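Local coordinates for protein telomerase reverse transcriptase (Takifugu rubripes, PDB 4LMO) that binds telomerase RNA as the RNA-binding domain of the catalytic subunit, a reverse transcriptase that elongates telomeres by copying an RNA template, at residues V47-V52 with K64-F69; S111-H116 with R234-E239; R121-V126 with R151-L156; Q136-S141 with C178-I183. All coordinates share one frame; numbering follows the deposited sequence.

Interaction 1: residues V47-V52 with K64-F69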
# COMPACT_ATOMS: atom_id res chain seq x y z
N VAL A 47 4.50 11.76 -1.10
CA VAL A 47 4.03 11.37 -2.43
C VAL A 47 4.66 12.19 -3.55
O VAL A 47 5.05 11.63 -4.58
CB VAL A 47 2.48 11.41 -2.52
CG1 VAL A 47 2.00 11.00 -3.91
CG2 VAL A 47 1.86 10.50 -1.47
N PHE A 48 4.79 13.50 -3.35
CA PHE A 48 5.16 14.40 -4.45
C PHE A 48 6.51 15.11 -4.34
O PHE A 48 7.04 15.58 -5.35
CB PHE A 48 4.07 15.45 -4.67
CG PHE A 48 2.72 14.87 -4.98
CD1 PHE A 48 2.48 14.23 -6.19
CD2 PHE A 48 1.69 14.97 -4.05
CE1 PHE A 48 1.23 13.69 -6.47
CE2 PHE A 48 0.44 14.44 -4.33
CZ PHE A 48 0.21 13.79 -5.54
N PHE A 49 7.06 15.21 -3.13
CA PHE A 49 8.25 16.03 -2.90
C PHE A 49 9.47 15.21 -2.45
O PHE A 49 10.20 14.67 -3.29
CB PHE A 49 7.94 17.19 -1.95
CG PHE A 49 6.93 18.17 -2.50
CD1 PHE A 49 7.34 19.28 -3.22
CD2 PHE A 49 5.56 17.97 -2.30
CE1 PHE A 49 6.42 20.18 -3.74
CE2 PHE A 49 4.63 18.87 -2.82
CZ PHE A 49 5.06 19.97 -3.54
N GLU A 50 9.70 15.12 -1.14
CA GLU A 50 10.89 14.45 -0.60
C GLU A 50 10.90 12.93 -0.76
O GLU A 50 11.97 12.33 -0.90
CB GLU A 50 11.12 14.81 0.87
CG GLU A 50 11.76 16.17 1.10
CD GLU A 50 10.74 17.29 1.21
OE1 GLU A 50 9.55 17.05 0.96
OE2 GLU A 50 11.15 18.43 1.54
N GLY A 51 9.72 12.32 -0.75
CA GLY A 51 9.62 10.86 -0.72
C GLY A 51 9.46 10.36 0.70
O GLY A 51 9.19 11.14 1.61
N VAL A 52 9.65 9.05 0.89
CA VAL A 52 9.49 8.42 2.21
C VAL A 52 10.45 8.94 3.29
O VAL A 52 10.11 8.94 4.47
CB VAL A 52 9.58 6.87 2.15
CG1 VAL A 52 8.34 6.29 1.51
CG2 VAL A 52 10.83 6.41 1.41
N LYS A 64 7.31 25.79 2.14
CA LYS A 64 5.87 26.00 2.07
C LYS A 64 5.33 25.33 0.82
O LYS A 64 5.95 25.40 -0.25
CB LYS A 64 5.55 27.50 2.06
CG LYS A 64 4.06 27.83 2.14
CD LYS A 64 3.82 29.31 2.39
CE LYS A 64 2.34 29.60 2.58
NZ LYS A 64 2.10 30.96 3.12
N LEU A 65 4.18 24.68 0.95
CA LEU A 65 3.51 24.04 -0.18
C LEU A 65 3.00 25.07 -1.19
O LEU A 65 2.34 26.04 -0.79
CB LEU A 65 2.34 23.17 0.29
CG LEU A 65 2.62 21.82 0.96
CD1 LEU A 65 1.34 21.27 1.57
CD2 LEU A 65 3.22 20.83 -0.02
N PRO A 66 3.31 24.89 -2.49
CA PRO A 66 2.71 25.70 -3.54
C PRO A 66 1.18 25.62 -3.49
O PRO A 66 0.63 24.66 -2.94
CB PRO A 66 3.22 25.04 -4.83
CG PRO A 66 4.50 24.40 -4.43
CD PRO A 66 4.29 23.92 -3.03
N ARG A 67 0.50 26.62 -4.05
CA ARG A 67 -0.96 26.71 -3.97
C ARG A 67 -1.65 25.45 -4.50
O ARG A 67 -2.62 24.98 -3.90
CB ARG A 67 -1.48 27.96 -4.68
CG ARG A 67 -2.85 28.41 -4.20
CD ARG A 67 -3.43 29.51 -5.06
NE ARG A 67 -4.87 29.66 -4.83
CZ ARG A 67 -5.82 29.09 -5.57
NH1 ARG A 67 -5.50 28.32 -6.61
NH2 ARG A 67 -7.10 29.29 -5.27
N ARG A 68 -1.14 24.92 -5.61
CA ARG A 68 -1.66 23.71 -6.24
C ARG A 68 -1.69 22.53 -5.26
O ARG A 68 -2.70 21.84 -5.13
CB ARG A 68 -0.83 23.34 -7.47
CG ARG A 68 -1.54 22.43 -8.46
CD ARG A 68 -0.57 21.82 -9.47
NE ARG A 68 -0.05 22.79 -10.44
CZ ARG A 68 -0.55 23.00 -11.65
NH1 ARG A 68 -1.61 22.31 -12.08
NH2 ARG A 68 0.01 23.91 -12.45
N PHE A 69 -0.57 22.33 -4.56
CA PHE A 69 -0.43 21.22 -3.62
C PHE A 69 -1.03 21.53 -2.25
O PHE A 69 -1.44 20.61 -1.53
CB PHE A 69 1.04 20.79 -3.51
CG PHE A 69 1.59 20.19 -4.78
CD1 PHE A 69 2.15 21.01 -5.76
CD2 PHE A 69 1.54 18.82 -4.99
CE1 PHE A 69 2.65 20.46 -6.93
CE2 PHE A 69 2.05 18.27 -6.16
CZ PHE A 69 2.60 19.09 -7.13
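An apolar aromatic contact joins the C-terminal end of helix 40-48 to the start of the short helix 67-70, on the outer part of the RNA-binding domain. Three rings carry it. Phe49, just where the chain leaves the helix, directs its edge at the face of Phe69 in a T-shaped pair, with planes at 69° and centroids 4.9 Å apart. The touching end is the far side of the ring: Phe49 CZ stands 3.7 Å from Phe69 CG, toward the rim of that face rather than above its middle. Phe48 comes at the same ring differently. Its CG meets Phe69 CE2 at 3.7 Å, the two planes inclined at 59°, so this pair is oblique. All three phenylalanines hold CG anti to the carbonyl carbon, and each sends its CB toward the partner segment. Leu65 adds one methyl, CD2, 3.7 Å from Phe49 CE2, and Pro66, the N-cap residue of helix 67-70, offers its CD to Phe49 CZ. Val47 CG1 lies over the centre of a face of the Phe48 ring. Beyond the pair, Ile200 and Tyr196 of helix 191-220 pack on Phe48 and Phe69 respectively, while Arg45 makes a cation-pi contact with Phe49. The arrangement is an aromatic cluster, built partly from a segment that, by similarity, probably contacts the RNA template.

Interaction 2: residues S111-H116 with R234-E239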
# COMPACT_ATOMS: atom_id res chain seq x y z
N SER A 111 -0.92 -29.15 8.45
CA SER A 111 -2.26 -28.57 8.59
C SER A 111 -2.33 -27.15 8.01
O SER A 111 -3.36 -26.75 7.47
CB SER A 111 -2.68 -28.57 10.06
OG SER A 111 -3.89 -27.86 10.27
N PHE A 112 -1.23 -26.40 8.12
CA PHE A 112 -1.21 -24.99 7.74
C PHE A 112 -0.61 -24.72 6.36
O PHE A 112 -0.81 -23.64 5.80
CB PHE A 112 -0.49 -24.16 8.81
CG PHE A 112 -1.11 -24.28 10.17
CD1 PHE A 112 -2.21 -23.51 10.52
CD2 PHE A 112 -0.58 -25.15 11.12
CE1 PHE A 112 -2.78 -23.62 11.78
CE2 PHE A 112 -1.14 -25.26 12.38
CZ PHE A 112 -2.25 -24.50 12.71
N LEU A 113 0.12 -25.69 5.81
CA LEU A 113 0.72 -25.55 4.48
C LEU A 113 -0.27 -25.22 3.36
O LEU A 113 0.03 -24.38 2.51
CB LEU A 113 1.58 -26.78 4.12
CG LEU A 113 2.85 -27.05 4.93
CD1 LEU A 113 3.41 -28.42 4.59
CD2 LEU A 113 3.91 -25.98 4.70
N PRO A 114 -1.47 -25.85 3.35
CA PRO A 114 -2.45 -25.49 2.31
C PRO A 114 -3.13 -24.14 2.54
O PRO A 114 -3.81 -23.64 1.64
CB PRO A 114 -3.49 -26.61 2.41
CG PRO A 114 -2.86 -27.69 3.22
CD PRO A 114 -1.95 -26.98 4.17
N GLN A 115 -2.96 -23.56 3.72
CA GLN A 115 -3.66 -22.32 4.07
C GLN A 115 -2.93 -21.07 3.57
O GLN A 115 -2.43 -20.26 4.36
CB GLN A 115 -3.91 -22.23 5.58
CG GLN A 115 -5.03 -21.27 5.95
CD GLN A 115 -5.08 -20.95 7.43
OE1 GLN A 115 -4.98 -21.84 8.28
NE2 GLN A 115 -5.23 -19.68 7.75
N HIS A 116 -2.89 -20.92 2.25
CA HIS A 116 -2.32 -19.73 1.62
C HIS A 116 -3.37 -19.01 0.81
O HIS A 116 -4.42 -19.57 0.51
CB HIS A 116 -1.11 -20.10 0.76
CG HIS A 116 -1.37 -21.20 -0.24
ND1 HIS A 116 -1.60 -20.95 -1.54
CD2 HIS A 116 -1.43 -22.58 -0.08
CE1 HIS A 116 -1.81 -22.12 -2.18
NE2 HIS A 116 -1.70 -23.11 -1.29
N ARG A 234 3.45 -18.59 -3.54
CA ARG A 234 2.36 -18.69 -2.56
C ARG A 234 2.39 -17.53 -1.58
O ARG A 234 3.43 -17.22 -1.00
CB ARG A 234 2.45 -20.02 -1.79
CG ARG A 234 2.05 -21.25 -2.59
CD ARG A 234 2.16 -22.51 -1.75
NE ARG A 234 1.66 -23.69 -2.44
CZ ARG A 234 1.59 -24.91 -1.90
NH1 ARG A 234 1.98 -25.12 -0.65
NH2 ARG A 234 1.12 -25.92 -2.62
N PHE A 235 1.24 -16.88 -1.39
CA PHE A 235 1.08 -15.82 -0.40
C PHE A 235 0.44 -16.37 0.87
O PHE A 235 -0.70 -16.82 0.85
CB PHE A 235 0.18 -14.70 -0.93
CG PHE A 235 0.77 -13.93 -2.07
CD1 PHE A 235 0.42 -14.22 -3.38
CD2 PHE A 235 1.66 -12.88 -1.83
CE1 PHE A 235 0.95 -13.50 -4.44
CE2 PHE A 235 2.20 -12.16 -2.88
CZ PHE A 235 1.84 -12.46 -4.19
N TYR A 236 1.17 -16.32 1.98
CA TYR A 236 0.60 -16.67 3.28
C TYR A 236 0.30 -15.41 4.08
O TYR A 236 1.14 -14.51 4.16
CB TYR A 236 1.56 -17.56 4.08
CG TYR A 236 1.69 -18.98 3.57
CD1 TYR A 236 0.89 -20.00 4.08
CD2 TYR A 236 2.63 -19.30 2.59
CE1 TYR A 236 1.02 -21.30 3.61
CE2 TYR A 236 2.76 -20.59 2.12
CZ TYR A 236 1.96 -21.59 2.63
OH TYR A 236 2.09 -22.88 2.16
N ARG A 237 -0.89 -15.35 4.67
CA ARG A 237 -1.17 -14.35 5.71
C ARG A 237 -0.04 -14.45 6.72
O ARG A 237 0.32 -15.56 7.14
CB ARG A 237 -2.50 -14.64 6.40
CG ARG A 237 -3.75 -14.42 5.55
CD ARG A 237 -4.29 -13.01 5.67
NE ARG A 237 -4.49 -12.61 7.06
CZ ARG A 237 -5.65 -12.64 7.71
NH1 ARG A 237 -6.76 -13.06 7.11
NH2 ARG A 237 -5.70 -12.25 8.98
N GLN A 238 0.54 -13.32 7.11
CA GLN A 238 1.75 -13.32 7.94
C GLN A 238 1.56 -14.08 9.26
O GLN A 238 2.52 -14.62 9.81
CB GLN A 238 2.30 -11.90 8.16
CG GLN A 238 2.17 -11.35 9.58
CD GLN A 238 0.95 -10.49 9.78
OE1 GLN A 238 0.44 -9.88 8.84
NE2 GLN A 238 0.47 -10.43 11.02
N GLU A 239 0.32 -14.14 9.75
CA GLU A 239 -0.03 -14.90 10.95
C GLU A 239 0.18 -16.39 10.74
O GLU A 239 0.71 -17.08 11.62
CB GLU A 239 -1.48 -14.63 11.38
CG GLU A 239 -1.79 -13.20 11.78
CD GLU A 239 -2.28 -12.34 10.62
OE1 GLU A 239 -1.96 -12.66 9.45
OE2 GLU A 239 -2.98 -11.34 10.89
O HOH W 1 -2.78 -17.36 4.27
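One direct hydrogen bond crosses between residues 111-116 and strand 234-237. The hydroxyl of Tyr236 donates to Leu113 O over 2.6 Å, approaching in the carbonyl plane on a lone pair, with a C=O...O angle of 133°. The acceptor belongs to a type I turn running from Phe112 to Gln115, closed by Gln115 N donating to Phe112 O. A second polar link is indirect: a water donates to Gln115 O at 2.9 Å and accepts from Arg237 N at 2.8 Å. Stacking forms the other half of the contact. Arg234, extended from CG to NE, passes obliquely over His116 and lays its guanidinium flat on the imidazole, planes 11° apart, while its CD sits 3.9 Å from the ring centroid, almost straight above it. With CG in the crowded position between the backbone N and the carbonyl carbon (chi1 53°), His116 sets its imidazole against Arg234 while its CB makes a CH-pi contact over the face of Tyr236, 3.8 Å from the centroid of the Tyr236 ring. Backbone bonding continues outside the pair, Phe235 with Cys117, whose disulfide to Cys96 ties the neighbouring loops, and Tyr236 with Tyr222 of the antiparallel partner strand. Because a cationic guanidinium rests against the imidazole, protonation of His116 is probably disfavoured; the stack would then work best with a neutral ring, while the phenol bond ties the turn to the strand.

Interaction 3: residues R121-V126 with R151-L156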
# COMPACT_ATOMS: atom_id res chain seq x y z
N ARG A 121 -7.33 -13.47 -4.34
CA ARG A 121 -7.77 -13.14 -2.98
C ARG A 121 -7.01 -11.93 -2.44
O ARG A 121 -7.59 -11.07 -1.78
CB ARG A 121 -7.56 -14.33 -2.05
CG ARG A 121 -8.50 -15.49 -2.32
CD ARG A 121 -9.84 -15.21 -1.68
NE ARG A 121 -10.95 -15.69 -2.50
CZ ARG A 121 -12.23 -15.50 -2.21
NH1 ARG A 121 -12.58 -14.83 -1.12
NH2 ARG A 121 -13.16 -15.99 -3.03
N VAL A 122 -5.71 -11.89 -2.70
CA VAL A 122 -4.87 -10.76 -2.33
C VAL A 122 -5.34 -9.51 -3.06
O VAL A 122 -5.28 -8.40 -2.52
CB VAL A 122 -3.37 -11.05 -2.60
CG1 VAL A 122 -2.52 -9.81 -2.37
CG2 VAL A 122 -2.90 -12.19 -1.71
N TYR A 123 -5.83 -9.68 -4.29
CA TYR A 123 -6.47 -8.58 -5.01
C TYR A 123 -7.73 -8.07 -4.30
O TYR A 123 -7.89 -6.86 -4.13
CB TYR A 123 -6.78 -8.95 -6.46
CG TYR A 123 -7.67 -7.94 -7.14
CD1 TYR A 123 -7.17 -6.69 -7.52
CD2 TYR A 123 -9.02 -8.21 -7.36
CE1 TYR A 123 -7.99 -5.74 -8.12
CE2 TYR A 123 -9.85 -7.27 -7.96
CZ TYR A 123 -9.33 -6.04 -8.34
OH TYR A 123 -10.14 -5.11 -8.94
N LEU A 124 -8.62 -8.98 -3.91
CA LEU A 124 -9.88 -8.58 -3.28
C LEU A 124 -9.65 -7.76 -2.01
O LEU A 124 -10.28 -6.72 -1.81
CB LEU A 124 -10.77 -9.80 -2.99
CG LEU A 124 -11.31 -10.58 -4.19
CD1 LEU A 124 -11.91 -11.91 -3.75
CD2 LEU A 124 -12.33 -9.76 -4.98
N PHE A 125 -8.73 -8.23 -1.16
CA PHE A 125 -8.31 -7.48 0.03
C PHE A 125 -7.77 -6.10 -0.32
O PHE A 125 -8.22 -5.09 0.23
CB PHE A 125 -7.26 -8.27 0.82
CG PHE A 125 -6.51 -7.42 1.82
CD1 PHE A 125 -7.15 -6.92 2.95
CD2 PHE A 125 -5.17 -7.12 1.62
CE1 PHE A 125 -6.46 -6.14 3.87
CE2 PHE A 125 -4.47 -6.35 2.53
CZ PHE A 125 -5.12 -5.86 3.66
N VAL A 126 -6.82 -6.05 -1.25
CA VAL A 126 -6.21 -4.80 -1.68
C VAL A 126 -7.24 -3.88 -2.35
O VAL A 126 -7.19 -2.65 -2.18
CB VAL A 126 -4.98 -5.06 -2.59
CG1 VAL A 126 -4.83 -4.00 -3.67
CG2 VAL A 126 -3.72 -5.17 -1.75
N ARG A 151 -5.56 -2.67 -13.48
CA ARG A 151 -4.10 -2.63 -13.54
C ARG A 151 -3.48 -3.33 -12.34
O ARG A 151 -2.46 -4.00 -12.46
CB ARG A 151 -3.59 -1.19 -13.64
CG ARG A 151 -4.06 -0.44 -14.87
CD ARG A 151 -3.32 -0.87 -16.12
NE ARG A 151 -4.13 -0.72 -17.33
CZ ARG A 151 -4.42 0.44 -17.92
NH1 ARG A 151 -4.00 1.59 -17.41
NH2 ARG A 151 -5.15 0.44 -19.03
N VAL A 152 -4.11 -3.15 -11.18
CA VAL A 152 -3.69 -3.81 -9.95
C VAL A 152 -3.93 -5.32 -10.04
O VAL A 152 -3.06 -6.11 -9.67
CB VAL A 152 -4.40 -3.19 -8.72
CG1 VAL A 152 -4.09 -3.97 -7.45
CG2 VAL A 152 -3.99 -1.73 -8.56
N ARG A 153 -5.09 -5.71 -10.57
CA ARG A 153 -5.44 -7.12 -10.78
C ARG A 153 -4.39 -7.83 -11.63
O ARG A 153 -3.89 -8.89 -11.25
CB ARG A 153 -6.83 -7.26 -11.42
CG ARG A 153 -7.22 -8.69 -11.76
CD ARG A 153 -7.45 -9.52 -10.50
NE ARG A 153 -7.48 -10.97 -10.76
CZ ARG A 153 -6.52 -11.82 -10.42
NH1 ARG A 153 -5.42 -11.38 -9.81
NH2 ARG A 153 -6.65 -13.11 -10.68
N PHE A 154 -4.06 -7.23 -12.77
CA PHE A 154 -3.03 -7.76 -13.66
C PHE A 154 -1.68 -7.83 -12.95
O PHE A 154 -0.98 -8.84 -13.05
CB PHE A 154 -2.92 -6.91 -14.94
CG PHE A 154 -1.78 -7.30 -15.83
CD1 PHE A 154 -1.90 -8.38 -16.71
CD2 PHE A 154 -0.57 -6.61 -15.78
CE1 PHE A 154 -0.85 -8.75 -17.53
CE2 PHE A 154 0.49 -6.98 -16.59
CZ PHE A 154 0.35 -8.05 -17.47
N PHE A 155 -1.34 -6.76 -12.24
CA PHE A 155 -0.07 -6.66 -11.51
C PHE A 155 0.09 -7.77 -10.48
O PHE A 155 1.14 -8.41 -10.41
CB PHE A 155 0.04 -5.28 -10.86
CG PHE A 155 1.31 -5.07 -10.08
CD1 PHE A 155 2.52 -4.81 -10.74
CD2 PHE A 155 1.31 -5.11 -8.70
CE1 PHE A 155 3.68 -4.61 -10.02
CE2 PHE A 155 2.47 -4.91 -7.97
CZ PHE A 155 3.66 -4.66 -8.64
N LEU A 156 -0.96 -8.01 -9.69
CA LEU A 156 -0.94 -9.05 -8.66
C LEU A 156 -0.98 -10.46 -9.25
O LEU A 156 -0.40 -11.39 -8.69
CB LEU A 156 -2.09 -8.84 -7.66
CG LEU A 156 -1.99 -7.61 -6.76
CD1 LEU A 156 -3.27 -7.43 -5.96
CD2 LEU A 156 -0.78 -7.66 -5.85
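Tyr123 and Arg153 lie at the centre of the contact; their CA atoms, 6.0 Å apart, are the nearest CA pair of the two segments. The motif is roughly antiparallel helix packing within a largely helical RNA-binding domain: the axes of 121-126 and 151-156 pass 9.6 Å apart with their N-to-C directions at 145°. Arg153 bends at chi2 (69°) so that its aliphatic part folds over one face of the Tyr123 ring, and CD makes a CH-pi contact 3.9 Å from the ring centroid. Tyr123, with CG anti to the backbone N (chi1 169°), sets its ring against the backbone of the opposing helix, where CD1 comes 3.7 Å from Arg153 CA. At the edge of the ring, near its plane, stand Val152 CG1 and Leu156 CD1. A second row of apolar contacts continues inward, Val126 CG1 meeting Val152 CG1 at 3.9 Å, with Val122 CG1 lying more loosely against the same Leu156 methyl. No hydrogen bond crosses, so the union rests on side-chain shape. Farther out, the long helix 191-220 backs both partners, with Val213 on Val126 and Leu209 and Val214 on Phe155, while Phe161 packs on Leu156. Arg151 is held from another quarter, its NH1 bonding to Trp171 O. The closest approach between the segments is made by Leu156 CD1, which presses 3.5 Å from Tyr123 CA.

Interaction 4: residues Q136-S141 with C178-I183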
# COMPACT_ATOMS: atom_id res chain seq x y z
N GLN A 136 -12.87 9.22 -3.22
CA GLN A 136 -13.34 9.05 -4.60
C GLN A 136 -12.92 10.17 -5.55
O GLN A 136 -12.60 9.91 -6.71
CB GLN A 136 -14.86 8.83 -4.63
CG GLN A 136 -15.52 8.86 -6.01
CD GLN A 136 -15.00 7.80 -6.98
OE1 GLN A 136 -14.59 6.71 -6.57
NE2 GLN A 136 -15.04 8.12 -8.27
N GLU A 137 -12.90 11.41 -5.05
CA GLU A 137 -12.53 12.55 -5.89
C GLU A 137 -11.08 12.52 -6.39
O GLU A 137 -10.75 13.17 -7.38
CB GLU A 137 -12.86 13.90 -5.22
CG GLU A 137 -12.58 13.98 -3.73
CD GLU A 137 -13.81 13.70 -2.87
OE1 GLU A 137 -14.39 14.67 -2.33
OE2 GLU A 137 -14.19 12.52 -2.72
N LEU A 138 -10.23 11.75 -5.71
CA LEU A 138 -8.84 11.57 -6.12
C LEU A 138 -8.70 10.72 -7.38
O LEU A 138 -7.75 10.91 -8.15
CB LEU A 138 -7.99 10.98 -4.99
CG LEU A 138 -7.45 11.92 -3.90
CD1 LEU A 138 -6.69 11.12 -2.86
CD2 LEU A 138 -6.57 13.01 -4.48
N TRP A 139 -9.64 9.80 -7.58
CA TRP A 139 -9.68 8.97 -8.79
C TRP A 139 -9.97 9.79 -10.02
O TRP A 139 -9.50 9.48 -11.11
CB TRP A 139 -10.71 7.85 -8.66
CG TRP A 139 -10.38 6.81 -7.62
CD1 TRP A 139 -11.08 6.52 -6.46
CD2 TRP A 139 -9.23 5.89 -7.62
NE1 TRP A 139 -10.47 5.51 -5.76
CE2 TRP A 139 -9.36 5.09 -6.39
CE3 TRP A 139 -8.15 5.66 -8.47
CZ2 TRP A 139 -8.44 4.11 -6.06
CZ3 TRP A 139 -7.23 4.66 -8.12
CH2 TRP A 139 -7.37 3.90 -6.94
N GLY A 140 -10.75 10.86 -9.85
CA GLY A 140 -11.12 11.74 -10.95
C GLY A 140 -12.43 11.34 -11.60
O GLY A 140 -13.28 12.18 -11.86
N SER A 141 -12.58 10.04 -11.86
CA SER A 141 -13.79 9.48 -12.46
C SER A 141 -13.95 7.99 -12.14
O SER A 141 -12.99 7.33 -11.72
CB SER A 141 -13.80 9.68 -13.97
OG SER A 141 -12.71 9.00 -14.58
N CYS A 178 -9.41 14.48 -13.21
CA CYS A 178 -8.94 14.80 -11.88
C CYS A 178 -8.84 16.31 -11.69
O CYS A 178 -7.86 16.94 -12.12
CB CYS A 178 -7.59 14.14 -11.61
SG CYS A 178 -7.51 12.39 -12.07
N ASP A 179 -9.86 16.89 -11.05
CA ASP A 179 -9.90 18.32 -10.75
C ASP A 179 -8.81 18.73 -9.76
O ASP A 179 -8.31 19.86 -9.82
CB ASP A 179 -11.27 18.72 -10.19
CG ASP A 179 -12.33 18.92 -11.27
OD1 ASP A 179 -12.14 18.46 -12.42
OD2 ASP A 179 -13.36 19.55 -10.96
N TRP A 180 -8.46 17.81 -8.87
CA TRP A 180 -7.51 18.09 -7.78
C TRP A 180 -6.10 18.37 -8.26
O TRP A 180 -5.26 18.81 -7.47
CB TRP A 180 -7.51 16.95 -6.77
CG TRP A 180 -6.96 15.64 -7.29
CD1 TRP A 180 -7.66 14.63 -7.96
CD2 TRP A 180 -5.58 15.15 -7.19
NE1 TRP A 180 -6.83 13.59 -8.27
CE2 TRP A 180 -5.57 13.83 -7.84
CE3 TRP A 180 -4.40 15.64 -6.66
CZ2 TRP A 180 -4.42 13.07 -7.93
CZ3 TRP A 180 -3.24 14.86 -6.76
CH2 TRP A 180 -3.25 13.61 -7.38
N LEU A 181 -5.85 18.13 -9.54
CA LEU A 181 -4.55 18.42 -10.15
C LEU A 181 -4.46 19.87 -10.62
O LEU A 181 -3.36 20.39 -10.84
CB LEU A 181 -4.32 17.51 -11.36
CG LEU A 181 -4.21 15.99 -11.20
CD1 LEU A 181 -4.20 15.32 -12.57
CD2 LEU A 181 -2.96 15.61 -10.42
N LYS A 182 -5.61 20.52 -10.75
CA LYS A 182 -5.72 21.80 -11.45
C LYS A 182 -5.66 23.02 -10.54
O LYS A 182 -6.07 22.96 -9.38
CB LYS A 182 -7.02 21.84 -12.26
CG LYS A 182 -7.28 20.63 -13.14
CD LYS A 182 -8.69 20.65 -13.70
CE LYS A 182 -8.96 19.42 -14.54
NZ LYS A 182 -10.41 19.22 -14.80
N ILE A 183 -5.16 24.12 -11.08
CA ILE A 183 -5.25 25.43 -10.44
C ILE A 183 -6.23 26.35 -11.17
O ILE A 183 -6.52 27.46 -10.71
CB ILE A 183 -3.88 26.14 -10.32
CG1 ILE A 183 -2.98 25.86 -11.53
CG2 ILE A 183 -3.18 25.74 -9.03
CD1 ILE A 183 -3.13 26.84 -12.67
O HOH W 2 -10.89 15.70 -8.69
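Ser141 OG is gripped by two bonds, one from Asn144 N and one from Asn177 ND2. The first is an N-cap on helix 142-158; through the second, a single hydroxyl links the start of that helix to the chain just ahead of 178-183. Across the contact proper, Trp180 NE1 donates to Leu138 O at 2.8 Å. This bond is bent (N-H...O 134°) and reaches the carbonyl from above its plane. Glu137 O takes another route, accepting a hydrogen bond from a water at 2.9 Å; the same water accepts from Trp180 N. Both carbonyls belong to the short, weakly bonded helix 136-139, which comes between helices 119-133 and 142-158 along the chain of the helical RNA-binding domain and meets a loop that by similarity probably contacts the RNA template. The indole of Trp180, its CG in the crowded position between the backbone N and the carbonyl carbon, is sandwiched: Leu138 CD2 lies over one face, 3.6 Å from the centroid of the five-membered ring, and Leu181 CD2 over the other. Leu75 and Phe204 pack nearby, the latter edge-to-face with the indole. Gly140 follows the helix with phi 93°, and its lack of a side chain lets Cys178 SG come 3.8 Å from Gly140 CA. Lys182 NZ forms a salt bridge of 3.0 Å with Asp179 OD1 and also bonds to Asn176 O.

In the fold
The four contacts lie along an elongated, mainly helical domain. Interaction 1 closes first in the chain; interaction 2 closes a long loop, with interactions 3 and 4 nested inside it and alternating with each other. Interactions 1 and 4 touch, centres about 16 Å apart: Arg68 NH1 probably hydrogen-bonds Leu181 O, and Phe48 packs on Trp180. This brings two regions that, by similarity, probably contact the RNA template to one end. Interactions 2 and 3 meet through Phe235 and Val122, their centres about 18 Å apart. Interactions 1 and 2 occupy opposite sides of the centre, about 40 Å between centres. Helix 191-220 packs against interactions 1, 3 and 4, a shared backing for this end and the middle.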